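PDB 5LGC: ArCE4A from Arthrobacter sp. AW19M34-1, which probably removes N-acetyl groups from N-acetylglucosamine polymers such as chitin, as a family 4 carbohydrate esterase of the polysaccharide deacetylase group. Local coordinates for residues V27-D32 against Q185-L190; F31-G36 against L171-H176. All coordinates share one frame; numbering follows the deposited sequence.

Contact 1 of 2, residues V27-D32 against Q185-L190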
ATOM      1  N   VAL A  27      -9.841   8.711  -1.551  1.00 37.02           N
ATOM      2  CA  VAL A  27      -9.596   7.316  -1.200  1.00 34.33           C
ATOM      3  C   VAL A  27      -8.161   6.945  -1.584  1.00 35.12           C
ATOM      4  O   VAL A  27      -7.631   7.450  -2.572  1.00 38.48           O
ATOM      5  CB  VAL A  27     -10.616   6.378  -1.898  1.00 55.50           C
ATOM      6  CG1 VAL A  27     -10.095   4.964  -2.003  1.00 54.91           C
ATOM      7  CG2 VAL A  27     -11.937   6.392  -1.155  1.00 60.92           C
ATOM      8  N   ALA A  28      -7.523   6.091  -0.785  1.00 30.75           N
ATOM      9  CA  ALA A  28      -6.212   5.556  -1.136  1.00 32.27           C
ATOM     10  C   ALA A  28      -6.277   4.065  -1.470  1.00 31.82           C
ATOM     11  O   ALA A  28      -6.610   3.245  -0.615  1.00 30.82           O
ATOM     12  CB  ALA A  28      -5.229   5.799  -0.002  1.00 34.62           C
ATOM     13  N   LEU A  29      -5.960   3.721  -2.717  1.00 28.61           N
ATOM     14  CA  LEU A  29      -5.834   2.324  -3.134  1.00 31.86           C
ATOM     15  C   LEU A  29      -4.446   1.816  -2.785  1.00 29.79           C
ATOM     16  O   LEU A  29      -3.449   2.393  -3.210  1.00 28.50           O
ATOM     17  CB  LEU A  29      -6.077   2.169  -4.635  1.00 34.51           C
ATOM     18  CG  LEU A  29      -7.391   2.721  -5.185  1.00 40.31           C
ATOM     19  CD1 LEU A  29      -7.494   2.456  -6.684  1.00 34.51           C
ATOM     20  CD2 LEU A  29      -8.561   2.107  -4.444  1.00 41.20           C
ATOM     21  N   THR A  30      -4.376   0.745  -1.998  1.00 32.10           N
ATOM     22  CA  THR A  30      -3.081   0.210  -1.590  1.00 29.06           C
ATOM     23  C   THR A  30      -2.936  -1.252  -1.986  1.00 32.66           C
ATOM     24  O   THR A  30      -3.907  -2.004  -1.997  1.00 32.71           O
ATOM     25  CB  THR A  30      -2.862   0.336  -0.070  1.00 30.03           C
ATOM     26  OG1 THR A  30      -3.755  -0.548   0.615  1.00 27.34           O
ATOM     27  CG2 THR A  30      -3.114   1.768   0.390  1.00 27.41           C
ATOM     28  N   PHE A  31      -1.712  -1.646  -2.315  1.00 31.93           N
ATOM     29  CA  PHE A  31      -1.431  -3.015  -2.731  1.00 29.34           C
ATOM     30  C   PHE A  31      -0.291  -3.602  -1.922  1.00 31.15           C
ATOM     31  O   PHE A  31       0.796  -3.023  -1.848  1.00 29.95           O
ATOM     32  CB  PHE A  31      -1.099  -3.068  -4.221  1.00 28.61           C
ATOM     33  CG  PHE A  31      -2.191  -2.528  -5.094  1.00 32.76           C
ATOM     34  CD1 PHE A  31      -3.242  -3.338  -5.486  1.00 33.04           C
ATOM     35  CD2 PHE A  31      -2.183  -1.204  -5.499  1.00 29.38           C
ATOM     36  CE1 PHE A  31      -4.261  -2.839  -6.284  1.00 35.16           C
ATOM     37  CE2 PHE A  31      -3.201  -0.701  -6.292  1.00 34.35           C
ATOM     38  CZ  PHE A  31      -4.240  -1.524  -6.684  1.00 31.99           C
ATOM     39  N   ASP A  32      -0.538  -4.762  -1.326  1.00 35.16           N
ATOM     40  CA  ASP A  32       0.462  -5.405  -0.483  1.00 37.02           C
ATOM     41  C   ASP A  32       1.154  -6.585  -1.157  1.00 34.52           C
ATOM     42  O   ASP A  32       0.589  -7.221  -2.050  1.00 30.65           O
ATOM     43  CB  ASP A  32      -0.179  -5.882   0.818  1.00 42.92           C
ATOM     44  CG  ASP A  32      -0.445  -4.750   1.785  1.00 49.28           C
ATOM     45  OD1 ASP A  32      -0.626  -3.597   1.344  1.00 47.17           O
ATOM     46  OD2 ASP A  32      -0.470  -5.021   2.998  1.00 54.42           O
ATOM     47  N   GLN A 185     -12.422  -1.289 -13.357  1.00 48.24           N
ATOM     48  CA  GLN A 185     -13.795  -1.163 -12.896  1.00 45.60           C
ATOM     49  C   GLN A 185     -13.884  -0.410 -11.567  1.00 43.95           C
ATOM     50  O   GLN A 185     -14.785   0.403 -11.364  1.00 44.99           O
ATOM     51  CB  GLN A 185     -14.418  -2.550 -12.763  1.00 48.57           C
ATOM     52  CG  GLN A 185     -15.925  -2.563 -12.701  1.00 55.39           C
ATOM     53  CD  GLN A 185     -16.468  -3.971 -12.581  1.00 64.65           C
ATOM     54  OE1 GLN A 185     -15.793  -4.938 -12.935  1.00 69.00           O
ATOM     55  NE2 GLN A 185     -17.687  -4.094 -12.073  1.00 68.79           N
ATOM     56  N   LEU A 186     -12.947  -0.679 -10.665  1.00 44.36           N
ATOM     57  CA  LEU A 186     -12.950  -0.039  -9.353  1.00 42.73           C
ATOM     58  C   LEU A 186     -12.703   1.462  -9.483  1.00 38.68           C
ATOM     59  O   LEU A 186     -13.446   2.274  -8.927  1.00 35.15           O
ATOM     60  CB  LEU A 186     -11.902  -0.679  -8.437  1.00 39.59           C
ATOM     61  CG  LEU A 186     -11.764  -0.110  -7.022  1.00 43.41           C
ATOM     62  CD1 LEU A 186     -13.120   0.006  -6.350  1.00 45.09           C
ATOM     63  CD2 LEU A 186     -10.837  -0.974  -6.186  1.00 44.77           C
ATOM     64  N   VAL A 187     -11.666   1.827 -10.229  1.00 36.26           N
ATOM     65  CA  VAL A 187     -11.337   3.234 -10.447  1.00 35.14           C
ATOM     66  C   VAL A 187     -12.488   3.975 -11.115  1.00 35.57           C
ATOM     67  O   VAL A 187     -12.857   5.071 -10.690  1.00 35.91           O
ATOM     68  CB  VAL A 187     -10.068   3.384 -11.294  1.00 39.70           C
ATOM     69  CG1 VAL A 187      -9.874   4.836 -11.725  1.00 40.55           C
ATOM     70  CG2 VAL A 187      -8.864   2.876 -10.523  1.00 36.57           C
ATOM     71  N   SER A 188     -13.067   3.364 -12.144  1.00 39.57           N
ATOM     72  CA  SER A 188     -14.174   3.972 -12.873  1.00 42.70           C
ATOM     73  C   SER A 188     -15.338   4.304 -11.952  1.00 40.62           C
ATOM     74  O   SER A 188     -15.892   5.400 -11.996  1.00 40.80           O
ATOM     75  CB  SER A 188     -14.659   3.049 -13.993  1.00 47.49           C
ATOM     76  OG  SER A 188     -13.666   2.882 -14.986  1.00 53.82           O
ATOM     77  N   LYS A 189     -15.696   3.347 -11.108  1.00 36.13           N
ATOM     78  CA  LYS A 189     -16.876   3.487 -10.274  1.00 38.22           C
ATOM     79  C   LYS A 189     -16.663   4.458  -9.109  1.00 35.61           C
ATOM     80  O   LYS A 189     -17.571   5.203  -8.749  1.00 39.71           O
ATOM     81  CB  LYS A 189     -17.308   2.108  -9.773  1.00 37.34           C
ATOM     82  CG  LYS A 189     -18.176   1.352 -10.779  1.00 40.14           C
ATOM     83  CD  LYS A 189     -18.006  -0.149 -10.657  1.00 47.62           C
ATOM     84  CE  LYS A 189     -19.181  -0.886 -11.276  1.00 48.83           C
ATOM     85  NZ  LYS A 189     -19.435  -0.437 -12.669  1.00 51.98           N
ATOM     86  N   LEU A 190     -15.465   4.456  -8.529  1.00 32.85           N
ATOM     87  CA  LEU A 190     -15.129   5.427  -7.493  1.00 33.58           C
ATOM     88  C   LEU A 190     -15.135   6.851  -8.057  1.00 33.47           C
ATOM     89  O   LEU A 190     -15.702   7.752  -7.444  1.00 33.35           O
ATOM     90  CB  LEU A 190     -13.769   5.102  -6.863  1.00 29.40           C
ATOM     91  CG  LEU A 190     -13.724   3.903  -5.910  1.00 28.82           C
ATOM     92  CD1 LEU A 190     -12.290   3.551  -5.550  1.00 28.49           C
ATOM     93  CD2 LEU A 190     -14.534   4.193  -4.649  1.00 26.64           C
TER
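L29 meets L186, V187 and L190 without any flat group between them: the touching residues, V27 included, are all aliphatic, so there are no ring faces or edges to assign, and branched methyl ends do the packing. CD1 of L29 lies 4.1 Å from V187 CG2, the two side chains meeting at a slant. Its CD2 lies 4.1 Å from L190 CD1 and 4.2 Å from L186 CD2, and here L29 and L190 run past each other in opposite directions. CG of L29 stands anti to the carbonyl carbon (chi1 -55°), which aims the fork at the helix. The strand and helix segments run antiparallel (172°) with axes 11.6 Å apart, as expected where a helix lies along a parallel sheet in the deformed beta/alpha barrel of NodB-homology deacetylases. Further along, L190 CD1 also reaches V27 CG1, more loosely at 4.4 Å, so one methyl bridges two strand residues of the same sheet face. No hydrogen bond crosses the interface, and only 168 Å² is buried between the segments. I170 of the adjacent strand packs beside V27 and L29, while helix 153-163 flanks helix 177-192, A160 meeting L186 and L161 meeting L190.

Contact 2 of 2, residues F31-G36 against L171-H176. With NAG (2-acetamido-2-deoxy-beta-D-glucopyranose), chain B; NAG (2-acetamido-2-deoxy-beta-D-glucopyranose), chain C.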
ATOM      1  N   PHE A  31      -1.712  -1.646  -2.315  1.00 31.93           N
ATOM      2  CA  PHE A  31      -1.431  -3.015  -2.731  1.00 29.34           C
ATOM      3  C   PHE A  31      -0.291  -3.602  -1.922  1.00 31.15           C
ATOM      4  O   PHE A  31       0.796  -3.023  -1.848  1.00 29.95           O
ATOM      5  CB  PHE A  31      -1.099  -3.068  -4.221  1.00 28.61           C
ATOM      6  CG  PHE A  31      -2.191  -2.528  -5.094  1.00 32.76           C
ATOM      7  CD1 PHE A  31      -3.242  -3.338  -5.486  1.00 33.04           C
ATOM      8  CD2 PHE A  31      -2.183  -1.204  -5.499  1.00 29.38           C
ATOM      9  CE1 PHE A  31      -4.261  -2.839  -6.284  1.00 35.16           C
ATOM     10  CE2 PHE A  31      -3.201  -0.701  -6.292  1.00 34.35           C
ATOM     11  CZ  PHE A  31      -4.240  -1.524  -6.684  1.00 31.99           C
ATOM     12  N   ASP A  32      -0.538  -4.762  -1.326  1.00 35.16           N
ATOM     13  CA  ASP A  32       0.462  -5.405  -0.483  1.00 37.02           C
ATOM     14  C   ASP A  32       1.154  -6.585  -1.157  1.00 34.52           C
ATOM     15  O   ASP A  32       0.589  -7.221  -2.050  1.00 30.65           O
ATOM     16  CB  ASP A  32      -0.179  -5.882   0.818  1.00 42.92           C
ATOM     17  CG  ASP A  32      -0.445  -4.750   1.785  1.00 49.28           C
ATOM     18  OD1 ASP A  32      -0.626  -3.597   1.344  1.00 47.17           O
ATOM     19  OD2 ASP A  32      -0.470  -5.021   2.998  1.00 54.42           O
ATOM     20  N   ASP A  33       2.386  -6.841  -0.714  1.00 33.97           N
ATOM     21  CA  ASP A  33       3.114  -8.095  -0.946  1.00 37.33           C
ATOM     22  C   ASP A  33       3.723  -8.228  -2.328  1.00 45.68           C
ATOM     23  O   ASP A  33       4.202  -9.296  -2.698  1.00 44.22           O
ATOM     24  CB  ASP A  33       2.215  -9.306  -0.687  1.00 38.11           C
ATOM     25  CG  ASP A  33       1.865  -9.462   0.772  1.00 44.46           C
ATOM     26  OD1 ASP A  33       2.580  -8.870   1.605  1.00 44.64           O
ATOM     27  OD2 ASP A  33       0.888 -10.176   1.081  1.00 47.90           O
ATOM     28  N   GLY A  34       3.713  -7.146  -3.091  1.00 45.72           N
ATOM     29  CA  GLY A  34       4.443  -7.139  -4.333  1.00 35.57           C
ATOM     30  C   GLY A  34       5.859  -6.696  -4.047  1.00 34.72           C
ATOM     31  O   GLY A  34       6.248  -6.539  -2.890  1.00 37.46           O
ATOM     32  N   PRO A  35       6.646  -6.481  -5.103  1.00 34.87           N
ATOM     33  CA  PRO A  35       6.244  -6.677  -6.497  1.00 32.43           C
ATOM     34  C   PRO A  35       6.321  -8.141  -6.927  1.00 31.77           C
ATOM     35  O   PRO A  35       7.039  -8.924  -6.311  1.00 32.29           O
ATOM     36  CB  PRO A  35       7.254  -5.828  -7.262  1.00 43.17           C
ATOM     37  CG  PRO A  35       8.462  -5.874  -6.407  1.00 44.85           C
ATOM     38  CD  PRO A  35       8.006  -5.933  -4.990  1.00 37.83           C
ATOM     39  N   GLY A  36       5.565  -8.499  -7.960  1.00 34.16           N
ATOM     40  CA  GLY A  36       5.563  -9.848  -8.493  1.00 35.68           C
ATOM     41  C   GLY A  36       5.234  -9.816  -9.970  1.00 35.16           C
ATOM     42  O   GLY A  36       5.357  -8.770 -10.617  1.00 30.90           O
ATOM     43  N   LEU A 171      -7.496  -2.011   1.156  1.00 33.58           N
ATOM     44  CA  LEU A 171      -6.447  -3.016   1.112  1.00 30.21           C
ATOM     45  C   LEU A 171      -6.672  -4.029   0.003  1.00 30.47           C
ATOM     46  O   LEU A 171      -7.682  -4.737  -0.023  1.00 31.57           O
ATOM     47  CB  LEU A 171      -6.339  -3.744   2.452  1.00 33.61           C
ATOM     48  CG  LEU A 171      -5.405  -4.956   2.414  1.00 30.71           C
ATOM     49  CD1 LEU A 171      -3.972  -4.541   2.136  1.00 25.19           C
ATOM     50  CD2 LEU A 171      -5.493  -5.751   3.709  1.00 26.87           C
ATOM     51  N   MET A 172      -5.714  -4.090  -0.910  1.00 26.34           N
ATOM     52  CA  MET A 172      -5.699  -5.090  -1.960  1.00 29.53           C
ATOM     53  C   MET A 172      -4.327  -5.732  -1.991  1.00 30.16           C
ATOM     54  O   MET A 172      -3.394  -5.245  -1.350  1.00 29.22           O
ATOM     55  CB  MET A 172      -6.046  -4.465  -3.311  1.00 25.12           C
ATOM     56  CG  MET A 172      -7.544  -4.352  -3.551  1.00 31.55           C
ATOM     57  SD  MET A 172      -7.960  -3.262  -4.922  1.00 39.21           S
ATOM     58  CE  MET A 172      -7.136  -1.761  -4.403  1.00 35.90           C
ATOM     59  N   HIS A 173      -4.194  -6.832  -2.718  1.00 28.81           N
ATOM     60  CA  HIS A 173      -2.908  -7.506  -2.766  1.00 31.52           C
ATOM     61  C   HIS A 173      -2.396  -7.668  -4.185  1.00 33.08           C
ATOM     62  O   HIS A 173      -3.090  -8.180  -5.059  1.00 31.99           O
ATOM     63  CB  HIS A 173      -2.992  -8.867  -2.077  1.00 32.49           C
ATOM     64  CG  HIS A 173      -3.167  -8.775  -0.596  1.00 33.37           C
ATOM     65  ND1 HIS A 173      -4.362  -8.422  -0.008  1.00 35.33           N
ATOM     66  CD2 HIS A 173      -2.291  -8.971   0.419  1.00 34.54           C
ATOM     67  CE1 HIS A 173      -4.219  -8.418   1.307  1.00 36.26           C
ATOM     68  NE2 HIS A 173      -2.972  -8.744   1.591  1.00 33.84           N
ATOM     69  N   ASP A 174      -1.165  -7.223  -4.394  1.00 34.88           N
ATOM     70  CA  ASP A 174      -0.502  -7.343  -5.681  1.00 32.32           C
ATOM     71  C   ASP A 174       0.169  -8.715  -5.775  1.00 35.17           C
ATOM     72  O   ASP A 174       1.396  -8.828  -5.827  1.00 38.80           O
ATOM     73  CB  ASP A 174       0.509  -6.204  -5.857  1.00 27.12           C
ATOM     74  CG  ASP A 174       1.289  -6.304  -7.155  1.00 39.01           C
ATOM     75  OD1 ASP A 174       0.841  -7.027  -8.074  1.00 39.74           O
ATOM     76  OD2 ASP A 174       2.357  -5.666  -7.247  1.00 39.12           O
ATOM     77  N   ILE A 175      -0.654  -9.757  -5.789  1.00 32.70           N
ATOM     78  CA  ILE A 175      -0.159 -11.125  -5.766  1.00 36.05           C
ATOM     79  C   ILE A 175      -0.887 -12.000  -6.767  1.00 35.91           C
ATOM     80  O   ILE A 175      -0.628 -13.196  -6.849  1.00 47.63           O
ATOM     81  CB  ILE A 175      -0.319 -11.773  -4.363  1.00 34.43           C
ATOM     82  CG1 ILE A 175      -1.794 -11.790  -3.950  1.00 38.33           C
ATOM     83  CG2 ILE A 175       0.505 -11.043  -3.330  1.00 39.39           C
ATOM     84  CD1 ILE A 175      -2.082 -12.527  -2.632  1.00 36.47           C
ATOM     85  N   HIS A 176      -1.808 -11.414  -7.520  1.00 41.12           N
ATOM     86  CA  HIS A 176      -2.646 -12.207  -8.414  1.00 40.53           C
ATOM     87  C   HIS A 176      -3.257 -11.391  -9.546  1.00 41.84           C
ATOM     88  O   HIS A 176      -3.136 -10.165  -9.595  1.00 38.62           O
ATOM     89  CB  HIS A 176      -3.761 -12.887  -7.622  1.00 44.16           C
ATOM     90  CG  HIS A 176      -4.543 -11.944  -6.761  1.00 50.01           C
ATOM     91  ND1 HIS A 176      -5.205 -10.848  -7.270  1.00 61.71           N
ATOM     92  CD2 HIS A 176      -4.763 -11.930  -5.426  1.00 47.62           C
ATOM     93  CE1 HIS A 176      -5.794 -10.196  -6.286  1.00 60.48           C
ATOM     94  NE2 HIS A 176      -5.546 -10.832  -5.156  1.00 52.87           N
TER
HETATM   95  C1  NAG B   2      -3.290 -11.370   5.189  1.00 78.66           C
HETATM   96  C2  NAG B   2      -1.969 -10.848   4.893  1.00 82.49           C
HETATM   97  C3  NAG B   2      -1.661 -11.328   3.460  1.00 80.14           C
HETATM   98  C4  NAG B   2      -1.530 -12.818   3.549  1.00 78.61           C
HETATM   99  C5  NAG B   2      -2.865 -13.373   4.065  1.00 75.38           C
HETATM  100  C6  NAG B   2      -2.747 -14.896   4.166  1.00 69.92           C
HETATM  101  C7  NAG B   2      -1.133  -8.499   4.995  1.00 90.88           C
HETATM  102  C8  NAG B   2      -1.604  -7.048   4.950  1.00 92.70           C
HETATM  103  N2  NAG B   2      -2.122  -9.386   4.883  1.00 87.50           N
HETATM  104  O3  NAG B   2      -0.450 -10.750   2.973  1.00 78.15           O
HETATM  105  O4  NAG B   2      -1.292 -13.361   2.240  1.00 82.12           O
HETATM  106  O5  NAG B   2      -3.185 -12.824   5.352  1.00 76.49           O
HETATM  107  O6  NAG B   2      -1.686 -15.241   5.064  1.00 65.95           O
HETATM  108  O7  NAG B   2       0.014  -8.783   5.322  1.00 92.69           O
HETATM  109  C1  NAG C   1      -7.034 -10.323   8.718  1.00 78.82           C
HETATM  110  C2  NAG C   1      -6.611 -11.764   8.410  1.00 81.48           C
HETATM  111  C3  NAG C   1      -5.133 -11.748   8.051  1.00 82.19           C
HETATM  112  C4  NAG C   1      -4.959 -10.860   6.836  1.00 80.60           C
HETATM  113  C5  NAG C   1      -5.413  -9.448   7.207  1.00 77.68           C
HETATM  114  C6  NAG C   1      -5.155  -8.495   6.035  1.00 73.42           C
HETATM  115  C7  NAG C   1      -6.302 -12.419  10.805  1.00 77.21           C
HETATM  116  C8  NAG C   1      -6.724 -13.439  11.859  1.00 73.45           C
HETATM  117  N2  NAG C   1      -6.860 -12.615   9.591  1.00 79.21           N
HETATM  118  O1  NAG C   1      -8.433 -10.275   9.009  1.00 78.22           O
HETATM  119  O3  NAG C   1      -4.707 -13.082   7.733  1.00 81.45           O
HETATM  120  O4  NAG C   1      -3.596 -10.802   6.460  1.00 80.03           O
HETATM  121  O5  NAG C   1      -6.804  -9.474   7.589  1.00 79.45           O
HETATM  122  O6  NAG C   1      -5.873  -8.939   4.881  1.00 68.28           O
HETATM  123  O7  NAG C   1      -5.497 -11.530  11.094  1.00 79.25           O
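F31 and M172 lie side by side on one sheet face, pointing the same way, with M172 CE 3.6 Å from F31 CE1. The Met-aromatic contact is oblique: M172 SD sits 5.0 Å from the centroid of the F31 ring, 55° off its normal. On the face of D32 and H173, L171 crosses D32 at about a right angle, bringing its CD1 to 3.6 Å from D32 CG. D33 and H173 extend alongside each other with carboxylate and ring planes 52° apart; D33 OD2 approaches the ring edge in plane, 3.5 Å from H173 CD2. Parallel strand bonds fix this register, D32 N to M172 O at 2.9 Å and D174 N to D32 O at 2.9 Å. D174, the centre of an inverse gamma turn, has CG anti to its N (chi1 177°), directing the carboxylate to T39. D32 forms a salt bridge with R120; an alanine here would probably cost R120 this partner and open a gap beside L171 CD1. FDDGP and LMHD are NodB-homology sequences. The chain B NAG sets C8 close to D32 OD2, unbonded and perhaps imprecise, and O3 doubtfully near D33 OD2; a sugar at this carboxylate-rich sheet end is consistent with a deacetylase site.

Overall arrangement
Both contacts start from strand 26-32 and share F31 and D32, yet their centres are about 13 Å apart. Along the chain the order is 27-36, then 171-176 on strand 168-173, then 185-190 on helix 177-192, the next element after that strand. Strands 26-32 and 168-173 are neighbours in the parallel sheet, joined between the contacts by a probable hydrogen bond from M172 N to T30 O at 3.0 Å. The apolar layers also merge, L186 CD2 lying 3.9 Å from M172 SD. Contact 1 thus fastens the strand to a helix flanking the sheet, whereas contact 2 pairs it with its neighbour at the C-terminal ends of the strands, where the NAG units are bound.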